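Glycoside hydrolase family 5 (Aspergillus oryzae, PDB 6LA0) hydrolyses glycosides as a secreted rutinosidase of glycoside hydrolase family 5 and probably also acts as an exo-1,3-beta-glucanase. Local coordinates at residues T111-L114 with K115-A118; T92-A95 with A96-L100; T263-F266 with E267-V270. All coordinates share one frame; numbering follows the deposited sequence.

Interaction 1: residues T111-L114 with K115-A118; sequences TAYL and KQIA
I117 lies over the backbone carbonyl of Y113, one turn earlier, with its CG1 methylene 3.4 Å from Y113 O. That branch stands beside the backbone N (chi1 -65°), which keeps it near the preceding turn, while the far end leads off to W27 and to I77 of helix 74-81. The backbone pattern is the regular i to i+4 one: K115 N bonds to T111 O at 2.9 Å, Q116 N to A112 O, I117 N to Y113 O at 3.1 Å and A118 N to L114 O. The third of these is nearly straight, at 170°. A118 brings only its methyl, CB, 3.1 Å from L114 O, a fit that suits the small residue to this buried position. Y113 and Q116 lean together more loosely, ring carbon CD1 of Y113 lying 4.4 Å from OE1 of Q116. The tyrosine ring packs against Y68 and A69 of helix 60-70. L114 turns inward, its apolar branches meeting W97 and F174, as fits a buried leucine. K115 instead runs its aliphatic chain out from CB, which is 3.5 Å from T111 O, then bends at the end (chi4 59°) so that NZ makes a salt bridge with D119, one turn further on. With L114, I117 and A118 buried and K115 and Q116 toward solvent, the helix is amphipathic; it is the crossover of the beta-alpha-beta unit made by strand 87-92, helix 110-125 and strand 128-133, as in the (beta/alpha)8 barrel of family 5 enzymes.

Interaction 2: residues T92-A95 with A96-L100; sequences TTYA and AWIKL
A96 turns back on T93, its amide N giving a hydrogen bond to T93 O at 3.1 Å. This begins a short 3-10 turn in the loop that leaves the C-terminal end of strand 87-92 of the TIM barrel and leads on to helix 110-125. The small CB of A96 fits close against T93 O and also lies over one face of the W97 indole, offset toward its rim.

W97 follows and is tied at both ends. Its amide N bonds to Y94 O at 2.9 Å. With CG beside the backbone N (chi1 -55°), the indole is carried back across the turn to T92, where NE1 meets OG1 at 2.9 Å. This bond is almost straight (172°) and lies in the ring plane, so it fixes the rotation of the indole. T92 suits the place because its hydroxyl can take this N-H and also bond to the backbone O of D132 in the neighbouring strand. Ring carbon CD1 of W97 comes 3.3 Å from T93 O.

I98 N gives Y94 O a second N-H at 3.1 Å, and that oxygen is thus gripped by two donors. The carbonyl O of I98 comes 3.4 Å from A95 CA in a CA-H...O contact, while the hydroxyl of S107 bonds to A95 O and weakly to I98 O. The branched side chain of I98 packs on Y163 and V167 of helix 158-176.

L100 packs against Y94, the tyrosine of the turn. Y94, whose OH is hydrogen-bonded to E147 and S103, crosses it at about a right angle, and methyl CD2 of L100 rests 4.0 Å from Y94 CE1.

Interaction 3: residues T263-F266 with E267-V270; sequences TYYF and ERNV. With NAG (2-acetamido-2-deoxy-beta-D-glucopyranose), chain G.
R268 folds back on the strand end, its NH1 giving a hydrogen bond to Y264 O at 2.9 Å. The bond is bent, 142° at the hydrogen, and the oxygen lies somewhat out of the guanidinium plane. A bend in the arginine side chain at chi3 (72°) brings the CD1-CE1 side of the Y265 ring over one face of the guanidinium, toward its rim, with CE1 of Y265 3.3 Å from NH1 of R268 and the two planes 30° apart. The other terminal nitrogen, NH2, makes a salt bridge with D282 of helix 275-285. Arginine suits the place: its several N-H groups serve Y264 O and D282 at once while its flat group lies against the ring. The same carboxylate oxygen is hydrogen-bonded to the hydroxyl of Y265, which probably favours a charged D282.

The backbone closes as a type I beta turn from Y265 to R268, where the chain leaves strand 257-265 of the TIM barrel. R268 N bonds to Y265 O at a long 3.3 Å. F266 and E267, at the turn's corner, run side by side, the carboxylate carbon CD of E267 3.8 Å from F266 CE1.

The strand's other polar ends look elsewhere: T263 OG1 is hydrogen-bonded to K286 and Y264 OH to E298. Beyond the turn, V270 lays CG1 4.0 Å from Y265 CB, an apolar contact suited to a buried valine. N269 has its backbone O bonded to R278, while its ND2 is linked covalently to C1 of an N-acetylglucosamine at 1.4 Å.

In the fold
Interactions 1 and 2 belong to the same beta-alpha-beta unit and touch directly: CG2 of T111 and CD2 of L114 in the helix pack on the indole of W97 in the loop that precedes it. Interaction 3 lies on the opposite side of the chain's centre, its centre about 33 Å from that of interaction 1 and 32 Å from that of interaction 2. The loop 92-100 is the buried contact of the three, held by backbone turn bonds and one indole-hydroxyl bond. Helix 111-118 is partly buried, with regular main-chain bonding. Turn 263-270 is also partly buried, but relies on an arginine shared between a carbonyl and an aspartate, and it carries a sugar.

Interaction 1: residues T111-L114 with K115-A118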
loop_
_atom_site.group_PDB
_atom_site.type_symbol
_atom_site.label_atom_id
_atom_site.label_comp_id
_atom_site.label_asym_id
_atom_site.label_seq_id
_atom_site.Cartn_x
_atom_site.Cartn_y
_atom_site.Cartn_z
ATOM N N THR A 111 -1.061 15.173 6.776
ATOM C CA THR A 111 -0.435 14.563 7.948
ATOM C C THR A 111 -1.211 14.842 9.227
ATOM O O THR A 111 -1.082 14.083 10.193
ATOM C CB THR A 111 1.037 15.006 8.110
ATOM O OG1 THR A 111 1.123 16.417 8.329
ATOM C CG2 THR A 111 1.866 14.617 6.891
ATOM N N ALA A 112 -2.014 15.908 9.262
ATOM C CA ALA A 112 -2.852 16.146 10.434
ATOM C C ALA A 112 -3.901 15.046 10.589
ATOM O O ALA A 112 -4.151 14.570 11.706
ATOM C CB ALA A 112 -3.503 17.529 10.337
ATOM N N TYR A 113 -4.502 14.607 9.475
ATOM C CA TYR A 113 -5.471 13.511 9.533
ATOM C C TYR A 113 -4.772 12.176 9.764
ATOM O O TYR A 113 -5.302 11.292 10.453
ATOM C CB TYR A 113 -6.299 13.466 8.242
ATOM C CG TYR A 113 -7.219 14.673 8.123
ATOM C CD1 TYR A 113 -8.388 14.736 8.857
ATOM C CD2 TYR A 113 -6.898 15.744 7.310
ATOM C CE1 TYR A 113 -9.225 15.830 8.787
ATOM C CE2 TYR A 113 -7.737 16.859 7.233
ATOM C CZ TYR A 113 -8.899 16.886 7.971
ATOM O OH TYR A 113 -9.758 17.978 7.917
ATOM N N LEU A 114 -3.579 12.014 9.188
ATOM C CA LEU A 114 -2.781 10.823 9.453
ATOM C C LEU A 114 -2.504 10.668 10.943
ATOM O O LEU A 114 -2.647 9.569 11.497
ATOM C CB LEU A 114 -1.484 10.889 8.648
ATOM C CG LEU A 114 -0.469 9.758 8.808
ATOM C CD1 LEU A 114 -1.098 8.414 8.402
ATOM C CD2 LEU A 114 0.748 10.063 7.964
ATOM N N LYS A 115 -2.146 11.764 11.620
ATOM C CA LYS A 115 -1.831 11.695 13.047
ATOM C C LYS A 115 -3.075 11.412 13.882
ATOM O O LYS A 115 -3.034 10.584 14.798
ATOM C CB LYS A 115 -1.158 12.996 13.511
ATOM C CG LYS A 115 -1.089 13.145 15.027
ATOM C CD LYS A 115 -0.374 14.433 15.450
ATOM C CE LYS A 115 0.076 14.350 16.903
ATOM N NZ LYS A 115 1.014 13.189 17.152
ATOM N N GLN A 116 -4.188 12.085 13.586
ATOM C CA GLN A 116 -5.402 11.855 14.364
ATOM C C GLN A 116 -5.824 10.393 14.304
ATOM O O GLN A 116 -6.106 9.771 15.337
ATOM C CB GLN A 116 -6.527 12.754 13.866
ATOM C CG GLN A 116 -7.814 12.542 14.603
ATOM C CD GLN A 116 -8.819 13.601 14.255
ATOM O OE1 GLN A 116 -9.125 13.811 13.082
ATOM N NE2 GLN A 116 -9.332 14.290 15.267
ATOM N N ILE A 117 -5.852 9.822 13.100
ATOM C CA ILE A 117 -6.273 8.434 12.941
ATOM C C ILE A 117 -5.236 7.476 13.521
ATOM O O ILE A 117 -5.587 6.523 14.227
ATOM C CB ILE A 117 -6.567 8.139 11.462
ATOM C CG1 ILE A 117 -7.768 8.973 11.004
ATOM C CG2 ILE A 117 -6.808 6.642 11.249
ATOM C CD1 ILE A 117 -9.044 8.755 11.827
ATOM N N ALA A 118 -3.944 7.708 13.244
ATOM C CA ALA A 118 -2.920 6.778 13.723
ATOM C C ALA A 118 -2.826 6.802 15.244
ATOM O O ALA A 118 -2.732 5.746 15.883
ATOM C CB ALA A 118 -1.553 7.099 13.108
#

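Interaction 2: residues T92-A95 with A96-L100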
loop_
_atom_site.group_PDB
_atom_site.type_symbol
_atom_site.label_atom_id
_atom_site.label_comp_id
_atom_site.label_asym_id
_atom_site.label_seq_id
_atom_site.Cartn_x
_atom_site.Cartn_y
_atom_site.Cartn_z
ATOM N N THR A 92 0.183 7.295 1.307
ATOM C CA THR A 92 0.185 8.750 1.222
ATOM C C THR A 92 0.865 9.171 -0.074
ATOM O O THR A 92 1.691 8.438 -0.628
ATOM C CB THR A 92 0.919 9.411 2.408
ATOM O OG1 THR A 92 2.317 9.115 2.332
ATOM C CG2 THR A 92 0.374 8.913 3.752
ATOM N N THR A 93 0.541 10.371 -0.550
ATOM C CA THR A 93 1.299 10.899 -1.676
ATOM C C THR A 93 2.514 11.664 -1.155
ATOM O O THR A 93 2.591 12.047 0.018
ATOM C CB THR A 93 0.457 11.818 -2.565
ATOM O OG1 THR A 93 0.215 13.050 -1.872
ATOM C CG2 THR A 93 -0.869 11.158 -2.965
ATOM N N TYR A 94 3.483 11.873 -2.043
ATOM C CA TYR A 94 4.654 12.631 -1.628
ATOM C C TYR A 94 4.265 14.054 -1.260
ATOM O O TYR A 94 4.945 14.693 -0.451
ATOM C CB TYR A 94 5.723 12.617 -2.721
ATOM C CG TYR A 94 5.370 13.316 -4.024
ATOM C CD1 TYR A 94 5.198 14.708 -4.084
ATOM C CD2 TYR A 94 5.260 12.599 -5.204
ATOM C CE1 TYR A 94 4.887 15.333 -5.274
ATOM C CE2 TYR A 94 4.954 13.228 -6.411
ATOM C CZ TYR A 94 4.769 14.604 -6.432
ATOM O OH TYR A 94 4.476 15.236 -7.624
ATOM N N ALA A 95 3.166 14.542 -1.835
ATOM C CA ALA A 95 2.696 15.908 -1.600
ATOM C C ALA A 95 2.193 16.126 -0.181
ATOM O O ALA A 95 1.989 17.279 0.218
ATOM C CB ALA A 95 1.576 16.249 -2.590
ATOM N N ALA A 96 1.936 15.051 0.570
ATOM C CA ALA A 96 1.630 15.181 1.989
ATOM C C ALA A 96 2.833 15.649 2.784
ATOM O O ALA A 96 2.675 16.152 3.904
ATOM C CB ALA A 96 1.151 13.840 2.549
ATOM N N TRP A 97 4.025 15.501 2.229
ATOM C CA TRP A 97 5.261 15.640 2.977
ATOM C C TRP A 97 6.145 16.778 2.488
ATOM O O TRP A 97 6.842 17.390 3.299
ATOM C CB TRP A 97 6.045 14.313 2.915
ATOM C CG TRP A 97 5.246 13.114 3.374
ATOM C CD1 TRP A 97 4.643 12.167 2.585
ATOM C CD2 TRP A 97 4.980 12.728 4.731
ATOM N NE1 TRP A 97 4.012 11.222 3.369
ATOM C CE2 TRP A 97 4.212 11.536 4.687
ATOM C CE3 TRP A 97 5.343 13.255 5.977
ATOM C CZ2 TRP A 97 3.775 10.890 5.832
ATOM C CZ3 TRP A 97 4.912 12.610 7.119
ATOM C CH2 TRP A 97 4.137 11.431 7.040
ATOM N N ILE A 98 6.140 17.071 1.185
ATOM C CA ILE A 98 6.871 18.200 0.627
ATOM C C ILE A 98 5.983 18.920 -0.377
ATOM O O ILE A 98 4.990 18.379 -0.876
ATOM C CB ILE A 98 8.194 17.796 -0.063
ATOM C CG1 ILE A 98 7.909 16.958 -1.311
ATOM C CG2 ILE A 98 9.150 17.091 0.918
ATOM C CD1 ILE A 98 9.178 16.712 -2.152
ATOM N N LYS A 99 6.344 20.170 -0.657
ATOM C CA LYS A 99 5.692 20.951 -1.704
ATOM C C LYS A 99 6.664 21.014 -2.874
ATOM O O LYS A 99 7.578 21.846 -2.894
ATOM C CB LYS A 99 5.305 22.347 -1.224
ATOM C CG LYS A 99 4.184 22.968 -2.062
ATOM C CD LYS A 99 4.578 23.407 -3.485
ATOM C CE LYS A 99 3.708 24.578 -3.985
ATOM N NZ LYS A 99 3.917 24.857 -5.444
ATOM N N LEU A 100 6.444 20.148 -3.848
ATOM C CA LEU A 100 7.328 20.047 -5.001
ATOM C C LEU A 100 6.944 21.082 -6.051
ATOM O O LEU A 100 5.784 21.112 -6.483
ATOM C CB LEU A 100 7.250 18.642 -5.580
ATOM C CG LEU A 100 8.196 18.305 -6.721
ATOM C CD1 LEU A 100 9.552 18.089 -6.129
ATOM C CD2 LEU A 100 7.733 17.065 -7.464
#

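Interaction 3: residues T263-F266 with E267-V270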
loop_
_atom_site.group_PDB
_atom_site.type_symbol
_atom_site.label_atom_id
_atom_site.label_comp_id
_atom_site.label_asym_id
_atom_site.label_seq_id
_atom_site.Cartn_x
_atom_site.Cartn_y
_atom_site.Cartn_z
ATOM N N THR A 263 0.066 -9.403 -4.108
ATOM C CA THR A 263 -0.437 -10.585 -4.808
ATOM C C THR A 263 -1.888 -10.365 -5.190
ATOM O O THR A 263 -2.742 -10.249 -4.307
ATOM C CB THR A 263 -0.308 -11.838 -3.937
ATOM O OG1 THR A 263 1.044 -11.962 -3.467
ATOM C CG2 THR A 263 -0.707 -13.086 -4.738
ATOM N N TYR A 264 -2.161 -10.331 -6.499
ATOM C CA TYR A 264 -3.502 -10.148 -7.035
ATOM C C TYR A 264 -3.835 -11.234 -8.057
ATOM O O TYR A 264 -2.950 -11.903 -8.605
ATOM C CB TYR A 264 -3.650 -8.777 -7.687
ATOM C CG TYR A 264 -3.668 -7.617 -6.716
ATOM C CD1 TYR A 264 -4.764 -7.410 -5.877
ATOM C CD2 TYR A 264 -2.617 -6.703 -6.662
ATOM C CE1 TYR A 264 -4.807 -6.323 -4.998
ATOM C CE2 TYR A 264 -2.642 -5.613 -5.781
ATOM C CZ TYR A 264 -3.734 -5.427 -4.950
ATOM O OH TYR A 264 -3.788 -4.345 -4.089
ATOM N N TYR A 265 -5.143 -11.373 -8.338
ATOM C CA TYR A 265 -5.650 -12.450 -9.181
ATOM C C TYR A 265 -6.658 -12.004 -10.239
ATOM O O TYR A 265 -7.175 -12.860 -10.975
ATOM C CB TYR A 265 -6.289 -13.540 -8.304
ATOM C CG TYR A 265 -5.326 -14.116 -7.295
ATOM C CD1 TYR A 265 -4.525 -15.201 -7.625
ATOM C CD2 TYR A 265 -5.209 -13.576 -6.019
ATOM C CE1 TYR A 265 -3.619 -15.728 -6.720
ATOM C CE2 TYR A 265 -4.300 -14.101 -5.095
ATOM C CZ TYR A 265 -3.511 -15.181 -5.458
ATOM O OH TYR A 265 -2.605 -15.730 -4.572
ATOM N N PHE A 266 -6.954 -10.704 -10.343
ATOM C CA PHE A 266 -8.016 -10.268 -11.249
ATOM C C PHE A 266 -7.608 -10.301 -12.723
ATOM O O PHE A 266 -8.485 -10.186 -13.589
ATOM C CB PHE A 266 -8.505 -8.864 -10.859
ATOM C CG PHE A 266 -7.415 -7.827 -10.812
ATOM C CD1 PHE A 266 -7.119 -7.059 -11.931
ATOM C CD2 PHE A 266 -6.695 -7.615 -9.644
ATOM C CE1 PHE A 266 -6.113 -6.085 -11.888
ATOM C CE2 PHE A 266 -5.675 -6.638 -9.592
ATOM C CZ PHE A 266 -5.389 -5.877 -10.719
ATOM N N GLU A 267 -6.324 -10.465 -13.046
ATOM C CA GLU A 267 -5.926 -10.682 -14.435
ATOM C C GLU A 267 -5.230 -12.027 -14.642
ATOM O O GLU A 267 -4.552 -12.225 -15.657
ATOM C CB GLU A 267 -5.045 -9.536 -14.939
ATOM C CG GLU A 267 -4.205 -8.852 -13.872
ATOM C CD GLU A 267 -3.627 -7.527 -14.344
ATOM O OE1 GLU A 267 -2.715 -6.987 -13.669
ATOM O OE2 GLU A 267 -4.096 -7.019 -15.388
ATOM N N ARG A 268 -5.399 -12.973 -13.722
ATOM C CA ARG A 268 -4.853 -14.312 -13.876
ATOM C C ARG A 268 -5.955 -15.339 -14.103
ATOM O O ARG A 268 -7.055 -15.224 -13.543
ATOM C CB ARG A 268 -4.022 -14.695 -12.656
ATOM C CG ARG A 268 -2.645 -14.051 -12.681
ATOM C CD ARG A 268 -2.082 -13.901 -11.283
ATOM N NE ARG A 268 -1.681 -15.185 -10.725
ATOM C CZ ARG A 268 -1.317 -15.362 -9.461
ATOM N NH1 ARG A 268 -1.294 -14.335 -8.609
ATOM N NH2 ARG A 268 -0.972 -16.569 -9.055
ATOM N N ASN A 269 -5.647 -16.355 -14.911
ATOM C CA ASN A 269 -6.608 -17.400 -15.256
ATOM C C ASN A 269 -6.862 -18.314 -14.065
ATOM O O ASN A 269 -6.241 -19.374 -13.930
ATOM C CB ASN A 269 -6.122 -18.207 -16.463
ATOM C CG ASN A 269 -7.209 -19.106 -17.050
ATOM O OD1 ASN A 269 -8.234 -19.367 -16.411
ATOM N ND2 ASN A 269 -6.987 -19.585 -18.275
ATOM N N VAL A 270 -7.815 -17.917 -13.229
ATOM C CA VAL A 270 -8.165 -18.606 -11.995
ATOM C C VAL A 270 -9.620 -18.262 -11.705
ATOM O O VAL A 270 -10.131 -17.240 -12.173
ATOM C CB VAL A 270 -7.200 -18.197 -10.844
ATOM C CG1 VAL A 270 -7.282 -16.697 -10.555
ATOM C CG2 VAL A 270 -7.435 -19.020 -9.578
HETATM C C1 NAG G . -7.939 -20.467 -18.912
HETATM C C2 NAG G . -7.820 -20.505 -20.441
HETATM C C3 NAG G . -8.814 -21.509 -21.024
HETATM C C4 NAG G . -8.646 -22.872 -20.368
HETATM C C5 NAG G . -8.741 -22.745 -18.852
HETATM C C6 NAG G . -8.455 -24.042 -18.135
HETATM C C7 NAG G . -7.309 -18.720 -22.046
HETATM C C8 NAG G . -7.659 -17.341 -22.523
HETATM N N2 NAG G . -8.028 -19.186 -21.018
HETATM O O3 NAG G . -8.619 -21.614 -22.432
HETATM O O4 NAG G . -9.651 -23.776 -20.820
HETATM O O5 NAG G . -7.774 -21.796 -18.381
HETATM O O6 NAG G . -7.591 -23.830 -17.026
HETATM O O7 NAG G . -6.419 -19.379 -22.565
#